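Local coordinates for cysteine desulfurase (Fervidobacterium islandicum, PDB 6A6E), which catalyses removal of sulfur from cysteine with pyridoxal-5'-phosphate as cofactor, passing through a cysteine persulfide, and probably supplies that sulfur to the Suf system, at the interface of chains A and B. Coordinates in Å, arbitrary orientation; residue numbers count along the deposited sequence, not the author numbering. Chains: chain A/B, Cysteine desulfurase.

All three contacts belong to one two-fold interface, so each has a twin with the chains exchanged, as fits the homodimers usual for SufS enzymes. Contact 1 and contact 2 are neighbours, their C-alpha centres about 5 Å apart, and share A:Ile266, A:Val269 and B:His134: contact 1 is mainly aliphatic packing, and contact 2 adds hydrogen bonds through B:Gln378. Contact 3 lies about 33 Å from contact 1 and about 37 Å from contact 2, centre to centre. These well-separated places lie near active-site residues in sequence: B:His134 follows B:His133, B:Gln378 comes two after the persulfide B:Cys376, and A:His235 precedes the cofactor lysine A:Lys236.

Contact 1: the interface of chains A and B. Residues chain A 261-263, 266, 269, 274; chain B 134, 138.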
loop_
_atom_site.group_PDB
_atom_site.type_symbol
_atom_site.label_atom_id
_atom_site.label_comp_id
_atom_site.label_asym_id
_atom_site.label_seq_id
_atom_site.Cartn_x
_atom_site.Cartn_y
_atom_site.Cartn_z
ATOM N N TYR A 261 -5.054 -12.790 1.457
ATOM C CA TYR A 261 -4.588 -13.969 0.757
ATOM C C TYR A 261 -4.220 -13.708 -0.664
ATOM O O TYR A 261 -4.758 -12.811 -1.274
ATOM C CB TYR A 261 -5.735 -14.971 0.739
ATOM C CG TYR A 261 -6.362 -15.244 2.081
ATOM C CD1 TYR A 261 -5.795 -16.142 2.959
ATOM C CD2 TYR A 261 -7.578 -14.632 2.437
ATOM C CE1 TYR A 261 -6.401 -16.405 4.198
ATOM C CE2 TYR A 261 -8.181 -14.885 3.661
ATOM C CZ TYR A 261 -7.627 -15.786 4.511
ATOM O OH TYR A 261 -8.273 -15.998 5.740
ATOM N N GLY A 262 -3.296 -14.508 -1.183
ATOM C CA GLY A 262 -2.828 -14.384 -2.540
ATOM C C GLY A 262 -1.471 -15.040 -2.675
ATOM O O GLY A 262 -1.121 -15.982 -1.950
ATOM N N GLY A 263 -0.678 -14.514 -3.582
ATOM C CA GLY A 263 0.604 -15.043 -3.840
ATOM C C GLY A 263 1.582 -14.737 -2.764
ATOM O O GLY A 263 1.301 -13.885 -1.878
ATOM N N ILE A 266 1.306 -18.181 0.435
ATOM C CA ILE A 266 0.910 -19.581 0.408
ATOM C C ILE A 266 2.159 -20.470 0.412
ATOM O O ILE A 266 3.340 -20.009 0.190
ATOM C CB ILE A 266 -0.067 -19.919 -0.786
ATOM C CG1 ILE A 266 0.444 -19.438 -2.134
ATOM C CG2 ILE A 266 -1.415 -19.273 -0.552
ATOM C CD1 ILE A 266 1.657 -20.210 -2.663
ATOM N N VAL A 269 -1.221 -24.672 -2.895
ATOM C CA VAL A 269 -2.553 -24.335 -3.244
ATOM C C VAL A 269 -3.118 -25.413 -4.181
ATOM O O VAL A 269 -2.486 -25.710 -5.161
ATOM C CB VAL A 269 -2.540 -23.006 -4.025
ATOM C CG1 VAL A 269 -3.948 -22.663 -4.496
ATOM C CG2 VAL A 269 -1.904 -21.933 -3.162
ATOM N N VAL A 274 -5.777 -24.605 0.813
ATOM C CA VAL A 274 -4.474 -23.917 0.834
ATOM C C VAL A 274 -3.726 -24.067 2.136
ATOM O O VAL A 274 -4.303 -24.189 3.158
ATOM C CB VAL A 274 -4.652 -22.398 0.551
ATOM C CG1 VAL A 274 -5.431 -22.238 -0.707
ATOM C CG2 VAL A 274 -5.416 -21.688 1.642
ATOM N N HIS B 134 -3.101 -17.004 -8.037
ATOM C CA HIS B 134 -3.442 -17.088 -6.601
ATOM C C HIS B 134 -4.207 -15.900 -6.021
ATOM O O HIS B 134 -5.059 -16.093 -5.120
ATOM C CB HIS B 134 -2.188 -17.406 -5.734
ATOM C CG HIS B 134 -1.603 -18.763 -6.011
ATOM N ND1 HIS B 134 -0.301 -19.086 -5.699
ATOM C CD2 HIS B 134 -2.108 -19.829 -6.688
ATOM C CE1 HIS B 134 -0.067 -20.341 -6.086
ATOM N NE2 HIS B 134 -1.143 -20.808 -6.694
ATOM N N VAL B 138 -6.992 -17.880 -4.248
ATOM C CA VAL B 138 -6.819 -18.161 -2.826
ATOM C C VAL B 138 -7.818 -17.438 -1.928
ATOM O O VAL B 138 -8.302 -18.041 -0.947
ATOM C CB VAL B 138 -5.360 -17.961 -2.321
ATOM C CG1 VAL B 138 -5.233 -18.272 -0.825
ATOM C CG2 VAL B 138 -4.421 -18.862 -3.094
#
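A:Gly262 runs extended at a positive phi (159°), and its CA lies 3.8 Å from the carbonyl O of B:His134, in the 3-10 turn 134-136 just ahead of helix 138-147. From the start of that helix B:Val138 points into chain A and divides its branches among four side chains. Its CG1 stands anti to the backbone N (chi1 -180°) and there meets the CB of A:Tyr261 at 3.7 Å, as well as methyls of A:Ile266 and A:Val274. CG2, the other branch, touches A:Ile266 CG2 and A:Val269 CG2, so the valine is wedged between residues of the short strands 268-269 and 274-276 and the segment before them.

One side of the B:His134 imidazole is lined by aliphatic groups. A:Ile266 crosses it at about a right angle, bringing CG1 to 3.7 Å from the ring nitrogen ND1 and CD1 close to CE1. A:Val269 passes in the opposite direction over the same side, a CH-pi contact. Packed there, they probably limit tilting toward chain A of a ring that follows B:His133, a member of the cofactor pocket. The CG2 methyl of A:Val269 sits 3.9 Å from the ring centroid, displaced toward the rim.

Contact 2: the interface of chains A and B. Residues chain A 266-269; chain B 134, 378-379.
The backbone carbonyl O of A:Asp267 accepts from the side-chain amide nitrogen NE2 of B:Gln378 at 2.9 Å, nearly straight at the hydrogen (177°). In this class-V aminotransferase fold, B:Gln378 opens helix 378-387, two positions after B:Cys376, the cysteine seen here as a persulfide. Its amide carbonyl takes the second link: the backbone N of A:Val269 donates to OE1 at 3.0 Å, coming from above the carbonyl plane rather than along a lone pair. One amide group therefore reads both the C=O of A:Asp267, just before strand 268-269, and the N-H of A:Val269 within it, on either side of A:Lys268, which fixes which way round the amide is turned.

Beyond CG the glutamine chain is extended (chi2 179°), which carries the amide across to the other subunit, where the CD1 methyl of A:Ile266 also lies 3.6 Å from NE2. A leucine in its place would probably leave the carbonyl of A:Asp267 and the N-H of A:Val269 without these mates across the interface. At the root of the same residue, the backbone N of B:Gln378 donates to NE2 of B:His134 at 3.1 Å, tilted from the ring plane; this ties the helix start to the imidazole and helps set its rotation. Next along the helix, B:Pro379 rests its CG 4.0 Å from the CG1 methyl of A:Val269.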
loop_
_atom_site.group_PDB
_atom_site.type_symbol
_atom_site.label_atom_id
_atom_site.label_comp_id
_atom_site.label_asym_id
_atom_site.label_seq_id
_atom_site.Cartn_x
_atom_site.Cartn_y
_atom_site.Cartn_z
ATOM N N ILE A 266 1.306 -18.181 0.435
ATOM C CA ILE A 266 0.910 -19.581 0.408
ATOM C C ILE A 266 2.159 -20.470 0.412
ATOM O O ILE A 266 3.340 -20.009 0.190
ATOM C CB ILE A 266 -0.067 -19.919 -0.786
ATOM C CG1 ILE A 266 0.444 -19.438 -2.134
ATOM C CG2 ILE A 266 -1.415 -19.273 -0.552
ATOM C CD1 ILE A 266 1.657 -20.210 -2.663
ATOM N N ASP A 267 1.905 -21.728 0.703
ATOM C CA ASP A 267 2.922 -22.811 0.524
ATOM C C ASP A 267 2.347 -23.686 -0.597
ATOM O O ASP A 267 2.875 -23.655 -1.701
ATOM C CB ASP A 267 3.125 -23.578 1.844
ATOM C CG ASP A 267 4.008 -24.861 1.689
ATOM O OD1 ASP A 267 4.574 -25.068 0.608
ATOM O OD2 ASP A 267 4.078 -25.651 2.662
ATOM N N LYS A 268 1.210 -24.368 -0.336
ATOM C CA LYS A 268 0.555 -25.185 -1.379
ATOM C C LYS A 268 -0.866 -24.760 -1.631
ATOM O O LYS A 268 -1.663 -24.615 -0.715
ATOM C CB LYS A 268 0.481 -26.703 -1.031
ATOM C CG LYS A 268 1.808 -27.412 -1.015
ATOM C CD LYS A 268 2.610 -27.185 -2.314
ATOM C CE LYS A 268 3.920 -27.955 -2.346
ATOM N NZ LYS A 268 4.728 -27.816 -1.107
ATOM N N VAL A 269 -1.221 -24.672 -2.895
ATOM C CA VAL A 269 -2.553 -24.335 -3.244
ATOM C C VAL A 269 -3.118 -25.413 -4.181
ATOM O O VAL A 269 -2.486 -25.710 -5.161
ATOM C CB VAL A 269 -2.540 -23.006 -4.025
ATOM C CG1 VAL A 269 -3.948 -22.663 -4.496
ATOM C CG2 VAL A 269 -1.904 -21.933 -3.162
ATOM N N HIS B 134 -3.101 -17.004 -8.037
ATOM C CA HIS B 134 -3.442 -17.088 -6.601
ATOM C C HIS B 134 -4.207 -15.900 -6.021
ATOM O O HIS B 134 -5.059 -16.093 -5.120
ATOM C CB HIS B 134 -2.188 -17.406 -5.734
ATOM C CG HIS B 134 -1.603 -18.763 -6.011
ATOM N ND1 HIS B 134 -0.301 -19.086 -5.699
ATOM C CD2 HIS B 134 -2.108 -19.829 -6.688
ATOM C CE1 HIS B 134 -0.067 -20.341 -6.086
ATOM N NE2 HIS B 134 -1.143 -20.808 -6.694
ATOM N N GLN B 378 -0.464 -22.625 -9.059
ATOM C CA GLN B 378 -0.158 -24.041 -8.780
ATOM C C GLN B 378 -1.242 -25.011 -9.311
ATOM O O GLN B 378 -0.914 -25.984 -9.915
ATOM C CB GLN B 378 0.126 -24.292 -7.306
ATOM C CG GLN B 378 1.454 -23.800 -6.766
ATOM C CD GLN B 378 1.606 -24.096 -5.248
ATOM O OE1 GLN B 378 1.115 -25.118 -4.772
ATOM N NE2 GLN B 378 2.346 -23.227 -4.509
ATOM N N PRO B 379 -2.515 -24.685 -9.172
ATOM C CA PRO B 379 -3.530 -25.585 -9.772
ATOM C C PRO B 379 -3.424 -25.677 -11.298
ATOM O O PRO B 379 -3.562 -26.773 -11.872
ATOM C CB PRO B 379 -4.840 -24.936 -9.347
ATOM C CG PRO B 379 -4.504 -24.240 -8.103
ATOM C CD PRO B 379 -3.136 -23.664 -8.325
#

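Contact 3: the interface of chains A and B. Residues chain A 41-43, 45, 235, 241; chain B 61, 63.
The loop 41-45 of chain A, which leads into helix 47-59, meets the segment that follows the same helix in chain B, where B:Tyr61 and B:Asn63 reach across; the 3-10 turn 234-236 of chain A backs the site. In this class-V aminotransferase family that turn carries the lysine that binds the cofactor, A:Lys236, right after A:His235. B:Tyr61 has CG anti to its backbone N (chi1 180°), and the ring drives its hydroxyl OH into chain A to bond A:Ser42 OG at 2.5 Å, with the serine oxygen in the plane of the ring. The same OG lies 2.7 Å from A:His235 ND1 and also donates to the carbonyl O of A:His235, so it links the phenol to the imidazole and, from above the carbonyl plane, to the histidine backbone. A:Thr43 OG1 reaches that carbonyl O at 2.8 Å from the opposite face of its plane.

Over one face of the tyrosine ring, toward the rim, lies the CE methylene of A:Lys45, 3.7 Å from the centroid. The side-chain amine NZ is held by the carbonyl O of A:Thr43 at 2.9 Å, which steadies the lysine chain across the ring. A:Thr241 meets the tyrosine head-on near its hydroxyl end, its CG2 methyl 3.6 Å from B:Tyr61 CE1. Beside them, B:Asn63 ND2 donates to the backbone O of A:Ala41 at 3.0 Å, its amide plane nearly perpendicular (85°) to the imidazole of A:His235.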
loop_
_atom_site.group_PDB
_atom_site.type_symbol
_atom_site.label_atom_id
_atom_site.label_comp_id
_atom_site.label_asym_id
_atom_site.label_seq_id
_atom_site.Cartn_x
_atom_site.Cartn_y
_atom_site.Cartn_z
ATOM N N ALA A 41 0.444 15.112 10.834
ATOM C CA ALA A 41 -0.292 14.614 9.711
ATOM C C ALA A 41 0.624 13.848 8.734
ATOM O O ALA A 41 0.208 12.809 8.202
ATOM C CB ALA A 41 -0.978 15.773 8.979
ATOM N N SER A 42 1.760 14.426 8.371
ATOM C CA SER A 42 2.798 13.745 7.630
ATOM C C SER A 42 4.076 14.559 7.662
ATOM O O SER A 42 4.061 15.730 8.073
ATOM C CB SER A 42 2.395 13.451 6.181
ATOM O OG SER A 42 3.181 12.364 5.655
ATOM N N THR A 43 5.197 13.939 7.311
ATOM C CA THR A 43 6.486 14.656 7.360
ATOM C C THR A 43 7.091 14.909 6.010
ATOM O O THR A 43 6.768 14.250 4.987
ATOM C CB THR A 43 7.494 13.909 8.237
ATOM O OG1 THR A 43 7.593 12.558 7.770
ATOM C CG2 THR A 43 7.066 13.895 9.719
ATOM N N LYS A 45 10.226 15.165 3.205
ATOM C CA LYS A 45 11.144 14.128 2.726
ATOM C C LYS A 45 12.564 14.621 2.517
ATOM O O LYS A 45 12.827 15.746 2.081
ATOM C CB LYS A 45 10.638 13.513 1.414
ATOM C CG LYS A 45 9.158 13.104 1.409
ATOM C CD LYS A 45 8.738 12.318 2.654
ATOM C CE LYS A 45 7.265 11.956 2.644
ATOM N NZ LYS A 45 6.883 11.561 4.030
ATOM N N HIS A 235 5.242 7.249 6.466
ATOM C CA HIS A 235 5.178 8.655 5.967
ATOM C C HIS A 235 5.326 9.679 7.099
ATOM O O HIS A 235 5.643 10.841 6.801
ATOM C CB HIS A 235 3.931 8.999 5.123
ATOM C CG HIS A 235 2.641 8.942 5.893
ATOM N ND1 HIS A 235 2.037 10.070 6.418
ATOM C CD2 HIS A 235 1.826 7.892 6.190
ATOM C CE1 HIS A 235 0.933 9.703 7.059
ATOM N NE2 HIS A 235 0.797 8.381 6.942
ATOM N N THR A 241 5.322 7.228 1.191
ATOM C CA THR A 241 3.944 6.884 1.414
ATOM C C THR A 241 3.715 5.443 1.012
ATOM O O THR A 241 4.528 4.826 0.337
ATOM C CB THR A 241 2.947 7.827 0.661
ATOM O OG1 THR A 241 3.304 7.943 -0.718
ATOM C CG2 THR A 241 2.991 9.259 1.237
ATOM N N TYR B 61 4.495 18.101 -1.163
ATOM C CA TYR B 61 4.041 17.001 -0.329
ATOM C C TYR B 61 3.420 17.421 1.005
ATOM O O TYR B 61 3.939 18.290 1.636
ATOM C CB TYR B 61 5.211 16.039 -0.069
ATOM C CG TYR B 61 4.761 14.899 0.792
ATOM C CD1 TYR B 61 4.149 13.800 0.235
ATOM C CD2 TYR B 61 4.913 14.935 2.145
ATOM C CE1 TYR B 61 3.695 12.792 1.024
ATOM C CE2 TYR B 61 4.440 13.942 2.940
ATOM C CZ TYR B 61 3.853 12.864 2.381
ATOM O OH TYR B 61 3.407 11.862 3.169
ATOM N N ASN B 63 -0.128 15.682 3.780
ATOM C CA ASN B 63 -1.323 14.832 3.826
ATOM C C ASN B 63 -2.537 15.616 3.220
ATOM O O ASN B 63 -2.492 16.852 3.130
ATOM C CB ASN B 63 -1.586 14.301 5.246
ATOM C CG ASN B 63 -2.190 12.891 5.224
ATOM O OD1 ASN B 63 -2.844 12.533 4.234
ATOM N ND2 ASN B 63 -1.914 12.067 6.258
#